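Local coordinates for protein enolase from the environmental genome shotgun sequencing of the Sargasso Sea (PDB 2QGY) that is of unknown function but, as a magnesium-binding member of the enolase superfamily, probably abstracts a proton from the alpha carbon of a carboxylate substrate, at residues A[12-16]-A[71-76]; A[16-20]-A[64-68]; A[133-138]-A[349-354]; A[305-309]-A[337-343]. All blocks are in the same frame, centred on the assembly; numbering follows the deposited sequence. Where two conformers were deposited one is given.

Contacts 1 and 2 lie end to end in the N-terminal domain, their centres 12 Å apart, and share Leu16: both pack strand 13-21 on helix 60-74, contact 1 at the start of the strand and the end of the helix. Contacts 3 and 4 follow later in the chain, in the barrel domain, with contact 4 nested inside the long loop that contact 3 closes; their centres are 17 Å apart, and helix 309-320 links them, starting in contact 4 and lying against contact 3. Contact 4 also touches strands 37-43 and 48-53, neighbours of strand 13-21 in the N-terminal sheet. The four contacts thus run from the domain's outer end, across the interface, to the barrel.

Contact 1: A[12-16]-A[71-76]; sequences KLSRL and FREISN
In the N-terminal sheet-and-helix domain of this enolase-superfamily protein, Leu13 and Leu16 of strand 13-21 close over Phe71 and Ile74 near the C-terminal end of helix 60-74. A classic beta bulge, in which Ser14 and Arg15 both face Thr42 of the neighbouring strand, interrupts the usual alternation: Ser14 and Arg15 point away from the helix, so that Leu13 and Leu16, three residues apart, can both point at it. The Phe71 ring is the centrepiece. Its CG is anti to the backbone N (chi1 169°), which carries the ring across to the strand. Leu16 CB sits squarely over one face in a CH-pi contact, 3.6 Å from the centroid, and Leu16 CD2 continues down to Phe71 CB at 3.7 Å, the two side chains sliding past each other in opposite directions. The other face has Ser75 CB above its rim. Leu13 comes in obliquely, its CB 3.7 Å from Phe71 CE1. Its methyl CD1 reaches further and presses on Ile74 CD1 at 3.4 Å, tighter than usual for two carbons. Beyond the aromatic core the strand gains a polar tie to the chain leaving the helix. Ser75 OG turns back to give its proton to Arg72 O in the same segment, at 3.1 Å and from above the carbonyl plane. The carbonyl of Ser75 serves the strand instead: Leu13 N donates to Ser75 O at 3.1 Å, with an N-H...O angle of 144° and the donor tilted 25° from the carbonyl plane.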
loop_
_atom_site.group_PDB
_atom_site.type_symbol
_atom_site.label_atom_id
_atom_site.label_comp_id
_atom_site.label_asym_id
_atom_site.label_seq_id
_atom_site.Cartn_x
_atom_site.Cartn_y
_atom_site.Cartn_z
ATOM N N LYS A 12 -11.051 27.232 1.825
ATOM C CA LYS A 12 -10.887 26.612 0.513
ATOM C C LYS A 12 -9.426 26.701 0.050
ATOM O O LYS A 12 -8.712 27.620 0.414
ATOM C CB LYS A 12 -11.795 27.272 -0.529
ATOM C CG LYS A 12 -13.291 26.986 -0.377
ATOM C CD LYS A 12 -14.013 27.148 -1.721
ATOM C CE LYS A 12 -15.343 27.894 -1.586
ATOM N NZ LYS A 12 -16.542 27.013 -1.562
ATOM N N LEU A 13 -8.991 25.727 -0.746
ATOM C CA LEU A 13 -7.644 25.741 -1.299
ATOM C C LEU A 13 -7.712 26.284 -2.689
ATOM O O LEU A 13 -8.669 26.009 -3.412
ATOM C CB LEU A 13 -7.036 24.328 -1.325
ATOM C CG LEU A 13 -7.022 23.542 -0.016
ATOM C CD1 LEU A 13 -6.344 22.196 -0.218
ATOM C CD2 LEU A 13 -6.295 24.325 1.117
ATOM N N SER A 14 -6.712 27.059 -3.086
ATOM C CA SER A 14 -6.744 27.634 -4.427
ATOM C C SER A 14 -5.716 27.066 -5.398
ATOM O O SER A 14 -5.992 26.970 -6.604
ATOM C CB SER A 14 -6.724 29.170 -4.413
ATOM O OG SER A 14 -5.547 29.674 -3.815
ATOM N N ARG A 15 -4.550 26.662 -4.885
ATOM C CA ARG A 15 -3.473 26.298 -5.781
ATOM C C ARG A 15 -2.646 25.135 -5.255
ATOM O O ARG A 15 -2.469 25.007 -4.056
ATOM C CB ARG A 15 -2.580 27.509 -6.028
ATOM C CG ARG A 15 -1.803 27.455 -7.320
ATOM C CD ARG A 15 -1.180 28.838 -7.634
ATOM N NE ARG A 15 -2.199 29.841 -7.960
ATOM C CZ ARG A 15 -2.409 30.347 -9.177
ATOM N NH1 ARG A 15 -1.658 29.957 -10.203
ATOM N NH2 ARG A 15 -3.372 31.251 -9.366
ATOM N N LEU A 16 -2.191 24.294 -6.189
ATOM C CA LEU A 16 -1.233 23.225 -5.889
ATOM C C LEU A 16 -0.054 23.334 -6.827
ATOM O O LEU A 16 -0.229 23.469 -8.034
ATOM C CB LEU A 16 -1.889 21.840 -6.016
ATOM C CG LEU A 16 -1.003 20.569 -5.868
ATOM C CD1 LEU A 16 -0.475 20.399 -4.461
ATOM C CD2 LEU A 16 -1.800 19.323 -6.291
ATOM N N PHE A 71 -6.203 16.722 -4.070
ATOM C CA PHE A 71 -6.285 18.150 -3.950
ATOM C C PHE A 71 -7.568 18.683 -4.577
ATOM O O PHE A 71 -8.259 19.485 -3.959
ATOM C CB PHE A 71 -5.066 18.809 -4.577
ATOM C CG PHE A 71 -5.196 20.291 -4.729
ATOM C CD1 PHE A 71 -4.938 21.129 -3.649
ATOM C CD2 PHE A 71 -5.562 20.846 -5.947
ATOM C CE1 PHE A 71 -5.050 22.489 -3.777
ATOM C CE2 PHE A 71 -5.681 22.222 -6.072
ATOM C CZ PHE A 71 -5.428 23.028 -4.990
ATOM N N ARG A 72 -7.874 18.235 -5.788
ATOM C CA ARG A 72 -9.070 18.673 -6.509
ATOM C C ARG A 72 -10.311 18.367 -5.687
ATOM O O ARG A 72 -11.216 19.210 -5.560
ATOM C CB ARG A 72 -9.168 17.990 -7.866
ATOM C CG ARG A 72 -8.210 18.517 -8.917
ATOM C CD ARG A 72 -8.522 17.883 -10.275
ATOM N NE ARG A 72 -7.488 18.188 -11.263
ATOM C CZ ARG A 72 -7.229 17.454 -12.347
ATOM N NH1 ARG A 72 -7.909 16.337 -12.591
ATOM N NH2 ARG A 72 -6.271 17.829 -13.187
ATOM N N GLU A 73 -10.351 17.173 -5.113
ATOM C CA GLU A 73 -11.506 16.763 -4.321
ATOM C C GLU A 73 -11.689 17.612 -3.065
ATOM O O GLU A 73 -12.802 17.956 -2.694
ATOM C CB GLU A 73 -11.406 15.268 -3.979
ATOM C CG GLU A 73 -12.576 14.722 -3.167
ATOM C CD GLU A 73 -13.921 14.729 -3.918
ATOM O OE1 GLU A 73 -13.957 14.936 -5.156
ATOM O OE2 GLU A 73 -14.955 14.502 -3.252
ATOM N N ILE A 74 -10.597 17.966 -2.413
ATOM C CA ILE A 74 -10.695 18.702 -1.161
ATOM C C ILE A 74 -10.695 20.227 -1.307
ATOM O O ILE A 74 -10.993 20.922 -0.338
ATOM C CB ILE A 74 -9.581 18.289 -0.185
ATOM C CG1 ILE A 74 -8.223 18.765 -0.718
ATOM C CG2 ILE A 74 -9.628 16.767 0.035
ATOM C CD1 ILE A 74 -7.145 18.920 0.331
ATOM N N SER A 75 -10.370 20.736 -2.498
ATOM C CA SER A 75 -10.123 22.185 -2.684
ATOM C C SER A 75 -11.368 23.076 -2.565
ATOM O O SER A 75 -11.247 24.295 -2.367
ATOM C CB SER A 75 -9.415 22.461 -4.016
ATOM O OG SER A 75 -10.228 22.080 -5.111
ATOM N N ASN A 76 -12.546 22.469 -2.693
ATOM C CA ASN A 76 -13.819 23.205 -2.665
ATOM C C ASN A 76 -14.535 23.108 -1.314
ATOM O O ASN A 76 -15.631 23.653 -1.146
ATOM C CB ASN A 76 -14.743 22.720 -3.800
ATOM C CG ASN A 76 -14.640 21.201 -4.051
ATOM O OD1 ASN A 76 -13.782 20.516 -3.484
ATOM N ND2 ASN A 76 -15.516 20.679 -4.910
#

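Contact 2: A[16-20]-A[64-68]; sequences LKIWI and AIIIK
Leu16, Ile18 and Ile20 present a row of branched side chains to Ala64, Ile67 and Lys68, where strand 13-21 runs antiparallel to helix 60-74, the axes of the two short segments 9.8 Å apart at 174°. This is sheet-on-helix packing in the N-terminal domain, and its shape turns on the small Ala64. Ile18, the middle bump, enters the shallow hollow that Ala64 leaves in the helix surface. With CG1 anti to the carbonyl carbon (chi1 -58°) and the chain extended beyond it (chi2 175°), its CD1 reaches the helix backbone, 3.3 Å from Ala64 O, while CG2 rests on Ala64 CB at 3.9 Å. The same CD1 lies 3.9 Å from Ile67 CG2, so one methyl fills the notch between two helical residues a turn apart. Ile20 CD1 adds a looser contact on the same alanine methyl, 4.1 Å from Ala64 CB. Leu16 fits one step further along the helix: its CD2 nestles against Lys68 CA at 3.7 Å, and its side chain crosses that of Ile67 at about a right angle. Ile67 also packs on Ala104, Ala107 and Ile108 of helix 99-120, and on the far side Ile65 and Ile66 touch Gly62 and Arg59 of the second subunit. Ala64 O, beneath Ile18 CD1, is satisfied by the helical bond from Lys68 N. No hydrogen bond spans the segments and the side chains that meet are aliphatic, so close fit and burial of apolar surface hold the two elements together.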
loop_
_atom_site.group_PDB
_atom_site.type_symbol
_atom_site.label_atom_id
_atom_site.label_comp_id
_atom_site.label_asym_id
_atom_site.label_seq_id
_atom_site.Cartn_x
_atom_site.Cartn_y
_atom_site.Cartn_z
ATOM N N LEU A 16 -2.191 24.294 -6.189
ATOM C CA LEU A 16 -1.233 23.225 -5.889
ATOM C C LEU A 16 -0.054 23.334 -6.827
ATOM O O LEU A 16 -0.229 23.469 -8.034
ATOM C CB LEU A 16 -1.889 21.840 -6.016
ATOM C CG LEU A 16 -1.003 20.569 -5.868
ATOM C CD1 LEU A 16 -0.475 20.399 -4.461
ATOM C CD2 LEU A 16 -1.800 19.323 -6.291
ATOM N N LYS A 17 1.145 23.224 -6.259
ATOM C CA LYS A 17 2.347 22.976 -7.035
ATOM C C LYS A 17 3.054 21.730 -6.492
ATOM O O LYS A 17 3.149 21.534 -5.272
ATOM C CB LYS A 17 3.286 24.165 -6.895
ATOM C CG LYS A 17 4.553 24.106 -7.783
ATOM C CD LYS A 17 4.259 23.955 -9.275
ATOM C CE LYS A 17 5.545 23.908 -10.121
ATOM N NZ LYS A 17 6.051 25.296 -10.424
ATOM N N ILE A 18 3.560 20.931 -7.414
ATOM C CA ILE A 18 4.339 19.733 -7.067
ATOM C C ILE A 18 5.624 19.772 -7.883
ATOM O O ILE A 18 5.579 20.053 -9.095
ATOM C CB ILE A 18 3.567 18.423 -7.395
ATOM C CG1 ILE A 18 2.235 18.370 -6.675
ATOM C CG2 ILE A 18 4.451 17.140 -7.042
ATOM C CD1 ILE A 18 1.350 17.151 -7.057
ATOM N N TRP A 19 6.756 19.484 -7.233
ATOM C CA TRP A 19 8.014 19.253 -7.941
ATOM C C TRP A 19 8.442 17.843 -7.638
ATOM O O TRP A 19 8.325 17.405 -6.489
ATOM C CB TRP A 19 9.119 20.155 -7.399
ATOM C CG TRP A 19 8.938 21.620 -7.596
ATOM C CD1 TRP A 19 9.518 22.378 -8.569
ATOM C CD2 TRP A 19 8.193 22.525 -6.765
ATOM N NE1 TRP A 19 9.158 23.702 -8.422
ATOM C CE2 TRP A 19 8.344 23.820 -7.324
ATOM C CE3 TRP A 19 7.411 22.373 -5.604
ATOM C CZ2 TRP A 19 7.742 24.952 -6.767
ATOM C CZ3 TRP A 19 6.789 23.507 -5.057
ATOM C CH2 TRP A 19 6.988 24.778 -5.627
ATOM N N ILE A 20 8.932 17.135 -8.660
ATOM C CA ILE A 20 9.683 15.902 -8.420
ATOM C C ILE A 20 11.123 16.151 -8.841
ATOM O O ILE A 20 11.397 16.418 -10.026
ATOM C CB ILE A 20 9.102 14.741 -9.251
ATOM C CG1 ILE A 20 7.617 14.543 -8.907
ATOM C CG2 ILE A 20 9.988 13.469 -9.097
ATOM C CD1 ILE A 20 6.953 13.400 -9.708
ATOM N N ALA A 64 2.379 11.767 -7.262
ATOM C CA ALA A 64 2.022 13.167 -7.569
ATOM C C ALA A 64 0.609 13.312 -8.152
ATOM O O ALA A 64 -0.122 14.267 -7.831
ATOM C CB ALA A 64 3.049 13.759 -8.513
ATOM N N ILE A 65 0.250 12.402 -9.052
ATOM C CA ILE A 65 -1.078 12.393 -9.637
ATOM C C ILE A 65 -2.180 12.146 -8.604
ATOM O O ILE A 65 -3.232 12.801 -8.632
ATOM C CB ILE A 65 -1.146 11.406 -10.835
ATOM C CG1 ILE A 65 -0.269 11.911 -11.992
ATOM C CG2 ILE A 65 -2.604 11.118 -11.254
ATOM C CD1 ILE A 65 -0.556 13.333 -12.461
ATOM N N ILE A 66 -1.913 11.249 -7.662
ATOM C CA ILE A 66 -2.805 11.027 -6.531
ATOM C C ILE A 66 -2.935 12.270 -5.649
ATOM O O ILE A 66 -4.052 12.668 -5.315
ATOM C CB ILE A 66 -2.373 9.786 -5.700
ATOM C CG1 ILE A 66 -2.565 8.517 -6.536
ATOM C CG2 ILE A 66 -3.197 9.695 -4.402
ATOM C CD1 ILE A 66 -1.859 7.302 -5.869
ATOM N N ILE A 67 -1.814 12.899 -5.291
ATOM C CA ILE A 67 -1.892 14.166 -4.583
ATOM C C ILE A 67 -2.762 15.160 -5.354
ATOM O O ILE A 67 -3.604 15.839 -4.759
ATOM C CB ILE A 67 -0.471 14.811 -4.384
ATOM C CG1 ILE A 67 0.359 13.940 -3.434
ATOM C CG2 ILE A 67 -0.582 16.258 -3.831
ATOM C CD1 ILE A 67 1.858 14.303 -3.401
ATOM N N LYS A 68 -2.543 15.262 -6.661
ATOM C CA LYS A 68 -3.319 16.177 -7.485
ATOM C C LYS A 68 -4.820 15.846 -7.438
ATOM O O LYS A 68 -5.662 16.755 -7.305
ATOM C CB LYS A 68 -2.833 16.161 -8.949
ATOM C CG LYS A 68 -3.657 17.119 -9.848
ATOM C CD LYS A 68 -3.022 17.357 -11.220
ATOM C CE LYS A 68 -3.743 16.580 -12.329
ATOM N NZ LYS A 68 -3.288 16.935 -13.743
#

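Contact 3: A[133-138]-A[349-354]; sequences KPNVPI and DNKAHI
A short antiparallel beta ladder joins Asn135, Val136 and Pro137, at the start of barrel strand 135-141, to Lys351, Ala352 and His353 of strand 351-354, the second arm of a hairpin with strand 345-348. The hairpin thus pairs antiparallel with the edge of strand 135-141 in a TIM-type barrel whose own strands run parallel. Val136 and Ala352 form the hydrogen-bonded pair: Val136 N donates to Ala352 O at 2.9 Å, and Ala352 N returns a bond to Val136 O at 2.8 Å. Further bonds close the ladder at each end, Ile354 N to Pro134 O at 3.2 Å and Ile138 N to Asn350 O at 3.0 Å. Pro137 falls opposite Lys351 in a non-hydrogen-bonded pair, where its missing N-H costs the ladder nothing. The face bearing Val136 and Ala352 is buried against helix 309-320, through Cys318 and Leu315. Here Val136 CG2 meets Ile354 CD1 at 4.0 Å, and Ile138 holds CG1 between its backbone N and carbonyl carbon (chi1 49°), which leaves CG2 to meet Ala352 CB, also at 4.0 Å. The face of Asn135, Pro137, Lys351 and His353 is the more exposed one. There the extended Lys351 chain runs, in the conformer given for Asn135, alongside that side chain, with Lys351 CD 3.9 Å from Asn135 CB, and it passes Pro137 CA with its CG at 4.1 Å.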
loop_
_atom_site.group_PDB
_atom_site.type_symbol
_atom_site.label_atom_id
_atom_site.label_comp_id
_atom_site.label_asym_id
_atom_site.label_seq_id
_atom_site.Cartn_x
_atom_site.Cartn_y
_atom_site.Cartn_z
ATOM N N LYS A 133 10.517 20.411 23.087
ATOM C CA LYS A 133 11.962 20.510 23.255
ATOM C C LYS A 133 12.518 21.323 22.071
ATOM O O LYS A 133 12.121 21.108 20.928
ATOM C CB LYS A 133 12.631 19.131 23.363
ATOM C CG LYS A 133 11.970 18.158 24.358
ATOM C CD LYS A 133 12.752 16.819 24.485
ATOM C CE LYS A 133 12.719 15.962 23.210
ATOM N NZ LYS A 133 11.357 15.355 22.961
ATOM N N PRO A 134 13.377 22.310 22.340
ATOM C CA PRO A 134 13.942 23.103 21.237
ATOM C C PRO A 134 14.968 22.334 20.386
ATOM O O PRO A 134 15.156 22.650 19.203
ATOM C CB PRO A 134 14.616 24.272 21.967
ATOM C CG PRO A 134 14.971 23.709 23.317
ATOM C CD PRO A 134 13.810 22.803 23.663
ATOM N N ASN A 135 15.599 21.332 20.993
ATOM C CA ASN A 135 16.681 20.537 20.411
ATOM C C ASN A 135 16.203 19.105 20.129
ATOM O O ASN A 135 15.368 18.589 20.878
ATOM C CB ASN A 135 17.905 20.529 21.358
ATOM C CG ASN A 135 17.549 20.257 22.861
ATOM O OD1 ASN A 135 18.365 20.520 23.756
ATOM N ND2 ASN A 135 16.359 19.724 23.125
ATOM N N VAL A 136 16.735 18.456 19.097
ATOM C CA VAL A 136 16.312 17.086 18.825
ATOM C C VAL A 136 17.516 16.206 18.578
ATOM O O VAL A 136 18.244 16.449 17.630
ATOM C CB VAL A 136 15.372 17.047 17.586
ATOM C CG1 VAL A 136 15.118 15.567 17.118
ATOM C CG2 VAL A 136 14.089 17.790 17.900
ATOM N N PRO A 137 17.753 15.191 19.434
ATOM C CA PRO A 137 18.902 14.344 19.134
ATOM C C PRO A 137 18.774 13.678 17.758
ATOM O O PRO A 137 17.668 13.253 17.375
ATOM C CB PRO A 137 18.845 13.274 20.238
ATOM C CG PRO A 137 18.125 14.008 21.409
ATOM C CD PRO A 137 17.058 14.782 20.674
ATOM N N ILE A 138 19.882 13.591 17.038
ATOM C CA ILE A 138 19.895 12.967 15.710
ATOM C C ILE A 138 20.962 11.894 15.577
ATOM O O ILE A 138 21.896 11.835 16.367
ATOM C CB ILE A 138 20.089 14.036 14.578
ATOM C CG1 ILE A 138 21.261 14.984 14.888
ATOM C CG2 ILE A 138 18.824 14.862 14.394
ATOM C CD1 ILE A 138 22.614 14.521 14.450
ATOM N N ASP A 349 26.643 19.335 16.537
ATOM C CA ASP A 349 27.052 18.049 17.084
ATOM C C ASP A 349 25.899 17.043 16.978
ATOM O O ASP A 349 25.442 16.740 15.873
ATOM C CB ASP A 349 27.498 18.176 18.545
ATOM C CG ASP A 349 28.735 19.039 18.712
ATOM O OD1 ASP A 349 29.490 19.228 17.725
ATOM O OD2 ASP A 349 28.947 19.512 19.855
ATOM N N ASN A 350 25.410 16.588 18.130
ATOM C CA ASN A 350 24.453 15.483 18.194
ATOM C C ASN A 350 22.977 15.850 18.144
ATOM O O ASN A 350 22.140 14.978 18.337
ATOM C CB ASN A 350 24.714 14.602 19.426
ATOM C CG ASN A 350 24.501 15.344 20.753
ATOM O OD1 ASN A 350 24.857 16.510 20.898
ATOM N ND2 ASN A 350 23.926 14.647 21.734
ATOM N N LYS A 351 22.663 17.127 17.927
ATOM C CA LYS A 351 21.293 17.626 18.059
ATOM C C LYS A 351 20.957 18.592 16.939
ATOM O O LYS A 351 21.769 19.430 16.582
ATOM C CB LYS A 351 21.112 18.325 19.410
ATOM C CG LYS A 351 21.296 17.378 20.607
ATOM C CD LYS A 351 20.790 17.987 21.896
ATOM C CE LYS A 351 21.111 17.051 23.072
ATOM N NZ LYS A 351 20.345 17.375 24.322
ATOM N N ALA A 352 19.768 18.459 16.366
ATOM C CA ALA A 352 19.285 19.451 15.424
ATOM C C ALA A 352 18.513 20.510 16.194
ATOM O O ALA A 352 17.619 20.191 16.984
ATOM C CB ALA A 352 18.390 18.792 14.361
ATOM N N HIS A 353 18.841 21.778 15.983
ATOM C CA HIS A 353 18.125 22.849 16.669
ATOM C C HIS A 353 17.092 23.478 15.751
ATOM O O HIS A 353 17.431 24.008 14.711
ATOM C CB HIS A 353 19.073 23.920 17.226
ATOM C CG HIS A 353 18.358 25.062 17.885
ATOM N ND1 HIS A 353 18.088 25.092 19.237
ATOM C CD2 HIS A 353 17.831 26.199 17.373
ATOM C CE1 HIS A 353 17.437 26.202 19.532
ATOM N NE2 HIS A 353 17.264 26.891 18.417
ATOM N N ILE A 354 15.829 23.400 16.159
ATOM C CA ILE A 354 14.694 23.859 15.351
ATOM C C ILE A 354 14.571 25.355 15.473
ATOM O O ILE A 354 14.700 25.895 16.566
ATOM C CB ILE A 354 13.344 23.269 15.873
ATOM C CG1 ILE A 354 13.368 21.753 15.862
ATOM C CG2 ILE A 354 12.152 23.814 15.070
ATOM C CD1 ILE A 354 12.214 21.117 16.639
#

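Contact 4: A[305-309]-A[337-343]; sequences NSMSV and SKKFCEL
Met307 and Ser337 make the one hydrogen bond between the segments: Met307 N donates to Ser337 OG at 3.0 Å with an N-H...O angle of 150°. The hydroxyl, set beside its own backbone N (chi1 -61°), is gripped by two partners, Met307 N across the contact and Tyr333 O on its own side. A second polar group stays within 305-309. Ser306 OG accepts from Ser308 N at 2.9 Å, forming an ST turn, and receives a short bond from Ser308 OG at 2.6 Å; Glu52 OE1 of the N-terminal domain is a further partner. Ser308 occupies the N-cap position of helix 309-320, yet with its hydroxyl turned to Ser306 it makes no capping bond. Within 337-343, Ser337 O accepts from Phe340 N and Cys341 N, holding the turn that places the Phe340 ring, and lies over one face of it.

The remaining contacts across the segments are van der Waals. Ser308 OG lies at the edge of the Phe340 ring, 3.6 Å from CE1, and Ser308 CB packs on Cys341 SG at 3.7 Å. Leu343 CD2 covers Met307 O at 3.4 Å, burying a carbonyl oxygen that has no polar partner in the model.

Ser308 and Phe340 both touch Ile38 of strand 37-43. Segment 305-309 belongs to the loop from the C-terminal end of the seventh strand, 298-299, of a modified (beta/alpha)7-beta barrel, the end that in this superfamily faces the N-terminal domain with the active site between.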
loop_
_atom_site.group_PDB
_atom_site.type_symbol
_atom_site.label_atom_id
_atom_site.label_comp_id
_atom_site.label_asym_id
_atom_site.label_seq_id
_atom_site.Cartn_x
_atom_site.Cartn_y
_atom_site.Cartn_z
ATOM N N ASN A 305 14.318 11.147 2.726
ATOM C CA ASN A 305 13.538 12.207 2.053
ATOM C C ASN A 305 14.513 13.371 1.918
ATOM O O ASN A 305 15.702 13.255 2.291
ATOM C CB ASN A 305 12.395 12.680 2.953
ATOM C CG ASN A 305 11.327 11.608 3.196
ATOM O OD1 ASN A 305 10.700 11.113 2.260
ATOM N ND2 ASN A 305 11.081 11.305 4.445
ATOM N N SER A 306 14.043 14.506 1.404
ATOM C CA SER A 306 14.920 15.699 1.440
ATOM C C SER A 306 15.168 16.130 2.869
ATOM O O SER A 306 14.399 15.813 3.761
ATOM C CB SER A 306 14.323 16.861 0.683
ATOM O OG SER A 306 13.527 17.673 1.542
ATOM N N MET A 307 16.246 16.881 3.079
ATOM C CA MET A 307 16.512 17.414 4.410
ATOM C C MET A 307 15.877 18.799 4.575
ATOM O O MET A 307 16.286 19.581 5.452
ATOM C CB MET A 307 18.032 17.416 4.748
ATOM C CG MET A 307 18.713 16.010 4.937
ATOM S SD MET A 307 18.091 15.120 6.386
ATOM C CE MET A 307 16.925 13.991 5.606
ATOM N N SER A 308 14.853 19.087 3.760
ATOM C CA SER A 308 14.107 20.326 3.846
ATOM C C SER A 308 12.763 20.084 4.539
ATOM O O SER A 308 12.714 20.034 5.776
ATOM C CB SER A 308 13.970 20.990 2.449
ATOM O OG SER A 308 13.187 20.238 1.506
ATOM N N VAL A 309 11.699 19.887 3.769
ATOM C CA VAL A 309 10.315 19.840 4.320
ATOM C C VAL A 309 10.104 18.615 5.240
ATOM O O VAL A 309 9.692 18.757 6.399
ATOM C CB VAL A 309 9.236 19.880 3.185
ATOM C CG1 VAL A 309 7.856 19.865 3.763
ATOM C CG2 VAL A 309 9.405 21.149 2.317
ATOM N N SER A 337 20.166 19.856 -0.200
ATOM C CA SER A 337 18.892 20.469 0.162
ATOM C C SER A 337 19.090 21.976 0.346
ATOM O O SER A 337 18.194 22.782 0.053
ATOM C CB SER A 337 18.346 19.840 1.436
ATOM O OG SER A 337 18.110 18.450 1.258
ATOM N N LYS A 338 20.274 22.350 0.842
ATOM C CA LYS A 338 20.600 23.770 1.007
ATOM C C LYS A 338 20.616 24.547 -0.311
ATOM O O LYS A 338 20.488 25.779 -0.313
ATOM C CB LYS A 338 21.921 23.922 1.735
ATOM C CG LYS A 338 21.805 23.618 3.234
ATOM C CD LYS A 338 23.096 23.916 3.942
ATOM C CE LYS A 338 22.888 23.891 5.442
ATOM N NZ LYS A 338 24.218 23.952 6.124
ATOM N N LYS A 339 20.780 23.844 -1.422
ATOM C CA LYS A 339 20.734 24.498 -2.744
ATOM C C LYS A 339 19.424 25.243 -2.970
ATOM O O LYS A 339 19.404 26.307 -3.606
ATOM C CB LYS A 339 20.950 23.501 -3.880
ATOM C CG LYS A 339 22.339 22.901 -3.983
ATOM C CD LYS A 339 22.327 21.823 -5.069
ATOM C CE LYS A 339 23.707 21.193 -5.247
ATOM N NZ LYS A 339 24.643 22.141 -5.892
ATOM N N PHE A 340 18.317 24.690 -2.472
ATOM C CA PHE A 340 17.019 25.308 -2.727
ATOM C C PHE A 340 16.275 25.723 -1.448
ATOM O O PHE A 340 15.250 26.367 -1.530
ATOM C CB PHE A 340 16.149 24.384 -3.603
ATOM C CG PHE A 340 15.820 23.065 -2.934
ATOM C CD1 PHE A 340 14.714 22.956 -2.091
ATOM C CD2 PHE A 340 16.630 21.959 -3.140
ATOM C CE1 PHE A 340 14.422 21.736 -1.472
ATOM C CE2 PHE A 340 16.348 20.732 -2.531
ATOM C CZ PHE A 340 15.238 20.631 -1.693
ATOM N N CYS A 341 16.780 25.348 -0.274
ATOM C CA CYS A 341 16.055 25.644 0.975
ATOM C C CYS A 341 17.008 26.259 1.989
ATOM O O CYS A 341 18.086 25.730 2.207
ATOM C CB CYS A 341 15.436 24.360 1.576
ATOM S SG CYS A 341 14.487 24.589 3.123
ATOM N N GLU A 342 16.598 27.370 2.598
ATOM C CA GLU A 342 17.318 27.909 3.759
ATOM C C GLU A 342 16.825 27.114 4.958
ATOM O O GLU A 342 15.792 27.422 5.554
ATOM C CB GLU A 342 17.073 29.426 3.895
ATOM C CG GLU A 342 17.674 30.217 2.726
ATOM C CD GLU A 342 17.239 31.700 2.629
ATOM O OE1 GLU A 342 17.450 32.276 1.537
ATOM O OE2 GLU A 342 16.683 32.294 3.600
ATOM N N LEU A 343 17.538 26.038 5.273
ATOM C CA LEU A 343 17.008 25.022 6.196
ATOM C C LEU A 343 16.575 25.595 7.535
ATOM O O LEU A 343 17.275 26.442 8.096
ATOM C CB LEU A 343 18.028 23.906 6.436
ATOM C CG LEU A 343 18.558 23.169 5.210
ATOM C CD1 LEU A 343 19.482 22.037 5.658
ATOM C CD2 LEU A 343 17.429 22.631 4.346
#